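Local coordinates for protein KLLA0E08119p (Kluyveromyces lactis, PDB 3VA7) that probably carboxylates urea to urea-1-carboxylate with hydrogencarbonate and ATP through its biotin cofactor, this chain being the urea carboxylase part of a longer multifunctional enzyme, at residues R972-V975 with K976-L979; V1081-E1084 with E1085-I1089. One frame throughout, in Å; residues are numbered along the deposited sequence.

Interaction 1 (R972-V975 with K976-L979)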
# COMPACT_ATOMS: atom_id res chain seq x y z
N ARG A 972 5.09 -30.51 -22.52
CA ARG A 972 5.16 -29.36 -21.61
C ARG A 972 5.93 -28.22 -22.23
O ARG A 972 5.60 -27.07 -21.97
CB ARG A 972 5.76 -29.72 -20.25
CG ARG A 972 7.11 -30.35 -20.32
CD ARG A 972 7.81 -30.26 -18.98
NE ARG A 972 6.86 -30.21 -17.90
CZ ARG A 972 6.82 -29.23 -16.99
NH1 ARG A 972 7.73 -28.24 -17.02
NH2 ARG A 972 5.93 -29.28 -16.00
N ASN A 973 6.93 -28.51 -23.05
CA ASN A 973 7.72 -27.45 -23.64
C ASN A 973 6.98 -26.76 -24.81
O ASN A 973 7.28 -25.60 -25.18
CB ASN A 973 9.17 -27.91 -23.95
CG ASN A 973 9.96 -28.33 -22.62
OD1 ASN A 973 9.93 -27.63 -21.60
ND2 ASN A 973 10.59 -29.51 -22.64
N ASP A 974 5.99 -27.45 -25.35
CA ASP A 974 5.07 -26.81 -26.24
C ASP A 974 4.28 -25.71 -25.51
O ASP A 974 4.09 -24.65 -26.09
CB ASP A 974 4.11 -27.81 -26.90
CG ASP A 974 4.81 -28.71 -27.88
OD1 ASP A 974 4.46 -29.91 -27.94
OD2 ASP A 974 5.72 -28.21 -28.56
N VAL A 975 3.86 -25.96 -24.26
CA VAL A 975 3.21 -24.94 -23.45
C VAL A 975 4.17 -23.80 -23.21
O VAL A 975 3.84 -22.61 -23.40
CB VAL A 975 2.69 -25.50 -22.09
CG1 VAL A 975 2.07 -24.38 -21.23
CG2 VAL A 975 1.72 -26.62 -22.29
N LYS A 976 5.37 -24.14 -22.82
CA LYS A 976 6.32 -23.08 -22.57
C LYS A 976 6.50 -22.26 -23.84
O LYS A 976 6.55 -21.06 -23.77
CB LYS A 976 7.63 -23.64 -22.05
CG LYS A 976 8.69 -22.61 -21.77
CD LYS A 976 10.05 -23.23 -21.35
CE LYS A 976 10.89 -23.55 -22.58
NZ LYS A 976 12.03 -24.49 -22.29
N ASN A 977 6.58 -22.91 -25.00
CA ASN A 977 6.78 -22.22 -26.25
C ASN A 977 5.65 -21.28 -26.57
O ASN A 977 5.91 -20.19 -27.12
CB ASN A 977 6.92 -23.17 -27.44
CG ASN A 977 8.24 -23.94 -27.45
OD1 ASN A 977 9.26 -23.50 -26.86
ND2 ASN A 977 8.22 -25.11 -28.13
N MET A 978 4.40 -21.68 -26.29
CA MET A 978 3.33 -20.78 -26.64
C MET A 978 3.33 -19.58 -25.74
O MET A 978 3.16 -18.46 -26.23
CB MET A 978 1.97 -21.42 -26.80
CG MET A 978 1.19 -21.51 -25.61
SD MET A 978 0.31 -20.01 -25.11
CE MET A 978 -0.69 -20.82 -23.87
N LEU A 979 3.62 -19.76 -24.46
CA LEU A 979 3.72 -18.61 -23.60
C LEU A 979 4.71 -17.56 -24.10
O LEU A 979 4.53 -16.34 -23.86
CB LEU A 979 4.07 -19.03 -22.20
CG LEU A 979 2.95 -19.84 -21.57
CD1 LEU A 979 3.54 -20.69 -20.51
CD2 LEU A 979 1.92 -18.86 -21.00

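Interaction 2 (V1081-E1084 with E1085-I1089)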
# COMPACT_ATOMS: atom_id res chain seq x y z
N VAL A 1081 13.12 -14.98 -19.11
CA VAL A 1081 14.19 -14.73 -18.17
C VAL A 1081 14.24 -15.83 -17.11
O VAL A 1081 13.25 -16.59 -16.85
CB VAL A 1081 14.08 -13.40 -17.36
CG1 VAL A 1081 14.31 -12.22 -18.23
CG2 VAL A 1081 12.77 -13.30 -16.50
N THR A 1082 15.41 -15.90 -16.49
CA THR A 1082 15.72 -16.80 -15.41
C THR A 1082 15.02 -16.31 -14.14
O THR A 1082 14.76 -15.13 -14.02
CB THR A 1082 17.25 -16.74 -15.26
OG1 THR A 1082 17.80 -17.80 -16.05
CG2 THR A 1082 17.73 -16.83 -13.81
N GLU A 1083 14.73 -17.20 -13.19
CA GLU A 1083 14.21 -16.75 -11.89
C GLU A 1083 15.04 -15.62 -11.25
O GLU A 1083 14.48 -14.57 -10.87
CB GLU A 1083 13.97 -17.87 -10.90
CG GLU A 1083 13.52 -17.32 -9.57
CD GLU A 1083 12.85 -18.32 -8.66
OE1 GLU A 1083 12.56 -19.43 -9.10
OE2 GLU A 1083 12.61 -18.00 -7.48
N GLU A 1084 16.35 -15.80 -11.15
CA GLU A 1084 17.21 -14.77 -10.54
C GLU A 1084 17.23 -13.46 -11.38
O GLU A 1084 17.26 -12.37 -10.83
CB GLU A 1084 18.63 -15.33 -10.27
CG GLU A 1084 19.39 -14.76 -9.01
CD GLU A 1084 18.72 -15.08 -7.64
OE1 GLU A 1084 18.42 -14.15 -6.85
OE2 GLU A 1084 18.49 -16.27 -7.36
N GLU A 1085 17.20 -13.55 -12.70
CA GLU A 1085 17.13 -12.37 -13.52
C GLU A 1085 15.81 -11.61 -13.29
O GLU A 1085 15.77 -10.37 -13.43
CB GLU A 1085 17.25 -12.70 -15.00
CG GLU A 1085 18.60 -13.17 -15.47
CD GLU A 1085 18.64 -13.65 -16.94
OE1 GLU A 1085 17.61 -13.94 -17.60
OE2 GLU A 1085 19.75 -13.78 -17.45
N LEU A 1086 14.75 -12.37 -12.98
CA LEU A 1086 13.42 -11.84 -12.69
C LEU A 1086 13.37 -11.18 -11.34
O LEU A 1086 12.68 -10.24 -11.17
CB LEU A 1086 12.34 -12.94 -12.75
CG LEU A 1086 10.94 -12.47 -12.33
CD1 LEU A 1086 10.39 -11.55 -13.39
CD2 LEU A 1086 9.99 -13.59 -12.14
N GLU A 1087 14.07 -11.70 -10.36
CA GLU A 1087 14.09 -11.02 -9.10
C GLU A 1087 14.86 -9.68 -9.21
O GLU A 1087 14.60 -8.77 -8.44
CB GLU A 1087 14.64 -11.92 -7.98
CG GLU A 1087 13.83 -13.16 -7.75
CD GLU A 1087 12.50 -12.98 -7.00
OE1 GLU A 1087 11.72 -13.99 -6.91
OE2 GLU A 1087 12.23 -11.84 -6.49
N VAL A 1088 15.80 -9.56 -10.16
CA VAL A 1088 16.54 -8.33 -10.28
C VAL A 1088 15.53 -7.28 -10.82
O VAL A 1088 15.29 -6.23 -10.21
CB VAL A 1088 17.87 -8.50 -11.13
CG1 VAL A 1088 18.38 -7.15 -11.75
CG2 VAL A 1088 19.02 -9.13 -10.25
N ILE A 1089 14.90 -7.63 -11.93
CA ILE A 1089 13.91 -6.84 -12.57
C ILE A 1089 12.78 -6.43 -11.60
O ILE A 1089 12.38 -5.29 -11.60
CB ILE A 1089 13.32 -7.55 -13.83
CG1 ILE A 1089 14.36 -7.57 -14.98
CG2 ILE A 1089 12.02 -6.83 -14.32
CD1 ILE A 1089 14.17 -8.76 -15.97

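Interaction 1 (R972-V975 with K976-L979)
V975 and L979 meet one turn apart on the alpha-helix 972-979, within the C and D subdomain region of the carboxyltransferase domain, and they illustrate how a short helix uses i to i+4 spacing. The backbone supplies the polar bonds: K976 N donates to R972 O (3.1 Å), N977 N to N973 O (2.8 Å), M978 N to D974 O and L979 N to V975 O, the last almost straight at 173°.

The apolar part lies on the buried side. V975 and L979 run alongside each other in the same direction, V975 also packing on V961 and I964 of helix 960-967, while L979 and M978 reach I1027 of strand 1024-1028. The side chain of L979 is about 13 Å from the bound urea.

Charged and amide groups occupy the other faces. R972 is held by salt bridges from NH1 to E935 and from NE to D962, and D974 OD1 takes the backbone N of D971, just before the helix. K976, bent at chi3 (87°), brings NZ to 3.8 Å from N973 OD1, a loose approach. V975 CG1, which chi1 of 177° sets opposite the backbone N, comes within 4.0 Å of L979 CD1.

Interaction 2 (V1081-E1084 with E1085-I1089)
E1085 sets CG anti to its own carbonyl carbon (chi1 -70°) and stays extended beyond it, a shape that carries the carboxylate back past the start of helix 1083-1094 to the amide of T1082. The two methyls of V1081 point to different partners: CG1 lies anti to the carbonyl carbon and faces I1089, while CG2, between the backbone N and the carbonyl carbon, faces L1086.

The polar link is the bond from T1082 N to E1085 OE1, 3.1 Å long and nearly straight (176°), although the donor comes from above the carboxylate, 42° out of its plane. T1082 is the N-cap and E1085 the third residue of the helix, so this is one half of a capping box; the T1082 hydroxyl does not supply the other half. The E1085 chain crosses that of T1082 at about a right angle, its CG lying 3.8 Å from T1082 CB. In the first turn, L1086 N donates to T1082 O (2.9 Å) and E1087 N to E1083 O (2.9 Å).

The apolar pairing joins the residue before the N-cap to the fourth residue of the helix, the arrangement of a hydrophobic staple. V1081 CG2 lies 3.8 Å from L1086 CB, and V1081 CG1 is 4.1 Å from I1089 CD1 one turn on. P931 and A933 of strand 922-934 take up the same apolar side.

On another face E1083 and E1087 lie side by side, E1083 OE2 being 4.1 Å from E1087 OE1. E1083 OE1 accepts a hydrogen bond from S937 N. R1049 NH2 forms a salt bridge with E1087 OE1 and a weak, longer pair with E1083 OE2, and K938 NZ makes a weak, long pair with E1087 OE1. This positive charge would be expected to offset the repulsion between the two carboxylates.

How the interactions relate
Read from the N terminus, the two contacts come in series: interaction 1 is complete before interaction 2 begins, and they neither nest nor cross. Interaction 1 joins neighbouring turns of helix 972-979, interaction 2 the residues leading into helix 1083-1094 with its first turns; neither closes a long loop. Helix 972-979 follows helix 960-967 and precedes strand 984-989; the chain later comes along strand 1075-1081 into V1081, where interaction 2 opens. Strand 922-934, which pairs in parallel with 1075-1081, is the common element: interaction 1 packs on its F934, interaction 2 on P931 and A933. The centres are 19 Å apart, nearest atoms about 9 Å, so the link is indirect, through the shared mixed sheet.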